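Local coordinates for protein glycosyltransferase (Rickettsia africae, PDB 7MI0) that probably transfers a sugar from an activated donor to an acceptor, as a GT-B-fold glycosyltransferase of family 4, at residues A[329-337]-A[364-372]. Residues are numbered along the deposited sequence; the frame is centred on the assembly and turned at random.
Sequences NNNITGFHV and IQEAARHTV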
loop_
_atom_site.group_PDB
_atom_site.type_symbol
_atom_site.label_atom_id
_atom_site.label_comp_id
_atom_site.label_asym_id
_atom_site.label_seq_id
_atom_site.Cartn_x
_atom_site.Cartn_y
_atom_site.Cartn_z
ATOM N N ASN A 329 0.097 7.597 -15.792
ATOM C CA ASN A 329 -0.291 8.467 -16.899
ATOM C C ASN A 329 -0.399 7.575 -18.127
ATOM O O ASN A 329 0.613 7.163 -18.706
ATOM C CB ASN A 329 0.710 9.598 -17.101
ATOM C CG ASN A 329 0.269 10.578 -18.177
ATOM O OD1 ASN A 329 -0.859 10.509 -18.669
ATOM N ND2 ASN A 329 1.152 11.500 -18.543
ATOM N N ASN A 330 -1.638 7.276 -18.515
ATOM C CA ASN A 330 -1.913 6.227 -19.484
ATOM C C ASN A 330 -1.128 6.445 -20.772
ATOM O O ASN A 330 -1.101 7.551 -21.318
ATOM C CB ASN A 330 -3.417 6.184 -19.764
ATOM C CG ASN A 330 -3.813 5.047 -20.675
ATOM O OD1 ASN A 330 -3.472 3.887 -20.434
ATOM N ND2 ASN A 330 -4.532 5.374 -21.738
ATOM N N ASN A 331 -0.476 5.371 -21.234
ATOM C CA ASN A 331 0.345 5.331 -22.444
ATOM C C ASN A 331 1.611 6.173 -22.328
ATOM O O ASN A 331 2.239 6.491 -23.341
ATOM C CB ASN A 331 -0.453 5.749 -23.683
ATOM C CG ASN A 331 -1.550 4.769 -24.021
ATOM O OD1 ASN A 331 -1.399 3.567 -23.821
ATOM N ND2 ASN A 331 -2.668 5.276 -24.527
ATOM N N ILE A 332 2.019 6.532 -21.113
ATOM C CA ILE A 332 3.203 7.365 -20.945
ATOM C C ILE A 332 4.084 6.805 -19.834
ATOM O O ILE A 332 5.296 6.647 -20.008
ATOM C CB ILE A 332 2.801 8.828 -20.687
ATOM C CG1 ILE A 332 2.390 9.481 -22.008
ATOM C CG2 ILE A 332 3.922 9.591 -19.993
ATOM C CD1 ILE A 332 1.934 10.905 -21.877
ATOM N N THR A 333 3.489 6.482 -18.689
ATOM C CA THR A 333 4.212 5.787 -17.634
ATOM C C THR A 333 3.652 4.401 -17.354
ATOM O O THR A 333 4.131 3.727 -16.434
ATOM C CB THR A 333 4.213 6.620 -16.351
ATOM O OG1 THR A 333 2.873 7.026 -16.032
ATOM C CG2 THR A 333 5.077 7.847 -16.538
ATOM N N GLY A 334 2.675 3.955 -18.134
ATOM C CA GLY A 334 2.026 2.682 -17.909
ATOM C C GLY A 334 0.732 2.635 -18.696
ATOM O O GLY A 334 0.449 3.513 -19.511
ATOM N N PHE A 335 -0.059 1.598 -18.424
ATOM C CA PHE A 335 -1.279 1.373 -19.186
ATOM C C PHE A 335 -2.444 1.044 -18.264
ATOM O O PHE A 335 -2.285 0.300 -17.291
ATOM C CB PHE A 335 -1.083 0.245 -20.203
ATOM C CG PHE A 335 0.177 0.376 -21.013
ATOM C CD1 PHE A 335 0.224 1.209 -22.120
ATOM C CD2 PHE A 335 1.318 -0.334 -20.663
ATOM C CE1 PHE A 335 1.382 1.329 -22.868
ATOM C CE2 PHE A 335 2.477 -0.220 -21.403
ATOM C CZ PHE A 335 2.510 0.613 -22.507
ATOM N N HIS A 336 -3.610 1.615 -18.579
ATOM C CA HIS A 336 -4.870 1.292 -17.919
ATOM C C HIS A 336 -5.609 0.223 -18.708
ATOM O O HIS A 336 -5.520 0.164 -19.937
ATOM C CB HIS A 336 -5.783 2.519 -17.808
ATOM C CG HIS A 336 -5.193 3.662 -17.047
ATOM N ND1 HIS A 336 -5.602 4.965 -17.237
ATOM C CD2 HIS A 336 -4.239 3.703 -16.087
ATOM C CE1 HIS A 336 -4.917 5.761 -16.433
ATOM N NE2 HIS A 336 -4.084 5.020 -15.725
ATOM N N VAL A 337 -6.351 -0.623 -17.991
ATOM C CA VAL A 337 -7.289 -1.553 -18.610
ATOM C C VAL A 337 -8.588 -1.530 -17.812
ATOM O O VAL A 337 -8.598 -1.216 -16.619
ATOM C CB VAL A 337 -6.731 -2.995 -18.700
ATOM C CG1 VAL A 337 -7.496 -3.791 -19.728
ATOM C CG2 VAL A 337 -5.295 -2.985 -19.093
ATOM N N ILE A 364 8.893 4.729 -22.075
ATOM C CA ILE A 364 7.900 4.537 -21.025
ATOM C C ILE A 364 8.552 4.007 -19.754
ATOM O O ILE A 364 8.214 4.432 -18.642
ATOM C CB ILE A 364 6.790 3.594 -21.518
ATOM C CG1 ILE A 364 6.089 4.199 -22.735
ATOM C CG2 ILE A 364 5.826 3.282 -20.385
ATOM C CD1 ILE A 364 4.981 3.340 -23.283
ATOM N N GLN A 365 9.485 3.063 -19.892
ATOM C CA GLN A 365 10.144 2.503 -18.716
ATOM C C GLN A 365 10.940 3.568 -17.971
ATOM O O GLN A 365 10.858 3.672 -16.741
ATOM C CB GLN A 365 11.034 1.336 -19.128
ATOM C CG GLN A 365 10.243 0.129 -19.564
ATOM C CD GLN A 365 11.087 -0.916 -20.241
ATOM O OE1 GLN A 365 12.266 -0.694 -20.532
ATOM N NE2 GLN A 365 10.488 -2.071 -20.504
ATOM N N GLU A 366 11.716 4.373 -18.706
ATOM C CA GLU A 366 12.431 5.482 -18.083
ATOM C C GLU A 366 11.459 6.461 -17.437
ATOM O O GLU A 366 11.643 6.872 -16.286
ATOM C CB GLU A 366 13.301 6.199 -19.113
ATOM C CG GLU A 366 14.453 5.372 -19.664
ATOM C CD GLU A 366 15.449 4.967 -18.597
ATOM O OE1 GLU A 366 15.636 5.738 -17.629
ATOM O OE2 GLU A 366 16.043 3.873 -18.730
ATOM N N ALA A 367 10.404 6.837 -18.167
ATOM C CA ALA A 367 9.428 7.782 -17.635
ATOM C C ALA A 367 8.757 7.250 -16.380
ATOM O O ALA A 367 8.356 8.033 -15.513
ATOM C CB ALA A 367 8.377 8.104 -18.697
ATOM N N ALA A 368 8.635 5.926 -16.262
ATOM C CA ALA A 368 7.933 5.339 -15.126
ATOM C C ALA A 368 8.722 5.527 -13.836
ATOM O O ALA A 368 8.164 5.937 -12.814
ATOM C CB ALA A 368 7.658 3.856 -15.386
ATOM N N ARG A 369 10.022 5.230 -13.857
ATOM C CA ARG A 369 10.812 5.472 -12.658
ATOM C C ARG A 369 10.970 6.963 -12.387
ATOM O O ARG A 369 11.031 7.375 -11.222
ATOM C CB ARG A 369 12.181 4.808 -12.761
ATOM C CG ARG A 369 13.032 5.063 -11.524
ATOM C CD ARG A 369 14.317 4.275 -11.503
ATOM N NE ARG A 369 15.146 4.692 -10.381
ATOM C CZ ARG A 369 15.070 4.172 -9.166
ATOM N NH1 ARG A 369 14.238 3.180 -8.892
ATOM N NH2 ARG A 369 15.848 4.658 -8.202
ATOM N N HIS A 370 11.027 7.784 -13.440
ATOM C CA HIS A 370 11.114 9.223 -13.236
ATOM C C HIS A 370 9.912 9.742 -12.460
ATOM O O HIS A 370 10.062 10.536 -11.523
ATOM C CB HIS A 370 11.238 9.942 -14.575
ATOM C CG HIS A 370 12.627 9.954 -15.125
ATOM N ND1 HIS A 370 12.909 9.673 -16.446
ATOM C CD2 HIS A 370 13.816 10.217 -14.534
ATOM C CE1 HIS A 370 14.212 9.761 -16.645
ATOM N NE2 HIS A 370 14.785 10.089 -15.501
ATOM N N THR A 371 8.708 9.297 -12.818
ATOM C CA THR A 371 7.536 9.835 -12.141
ATOM C C THR A 371 7.460 9.363 -10.696
ATOM O O THR A 371 6.923 10.078 -9.844
ATOM C CB THR A 371 6.258 9.480 -12.904
ATOM O OG1 THR A 371 5.184 10.297 -12.422
ATOM C CG2 THR A 371 5.890 8.011 -12.724
ATOM N N VAL A 372 8.016 8.189 -10.389
ATOM C CA VAL A 372 8.010 7.720 -9.010
ATOM C C VAL A 372 8.998 8.523 -8.173
ATOM O O VAL A 372 8.729 8.845 -7.009
ATOM C CB VAL A 372 8.300 6.209 -8.959
ATOM C CG1 VAL A 372 8.443 5.739 -7.522
ATOM C CG2 VAL A 372 7.179 5.448 -9.632
#
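T333 OG1 lies between the backbone N and the carbonyl carbon (chi1 51°), turned back into its own loop, which leaves CG2 anti to the carbonyl carbon and facing helix 359-375; I364, with CG1 beside the backbone N (chi1 -61°) and CG2 anti to that N, spreads its two branches over loop and strand. The contact belongs to the C-terminal Rossmann-like domain of a GT-B fold, where the turn leading into the edge strand 335-337 of the parallel sheet packs on helix 359-375, the second helix after the strand. The backbones come nearest at T333, its CA 4.5 Å from the CA of A368. Its CG2 touches the carbonyl of A367, 3.4 Å from O, and the methyl CG2 of T371 at 3.9 Å, while A368 CB rests on T333 O. That carbonyl oxygen is also hydrogen-bonded by the side chain of Q310, from helix 304-311, which ties the turn to a second helix. One step earlier, I332 O sits among apolar atoms: I364 CG2 at 3.4 Å, A367 CB, and I364 CA in a CA-H...O contact. The other branch of I364 reaches the strand, its side chain crossing that of F335 at about a right angle; CD1 meets ring atom CZ of F335 at 3.8 Å. F335 also rests on I317 and I364 on L315, both of strand 315-319. The turn is braced from within, N329 O accepting from both I332 N and T333 N. A further brace, beside N331 N to G334 O, is T333 OG1, which accepts from N329 N at 2.8 Å (N-H...O angle 153°).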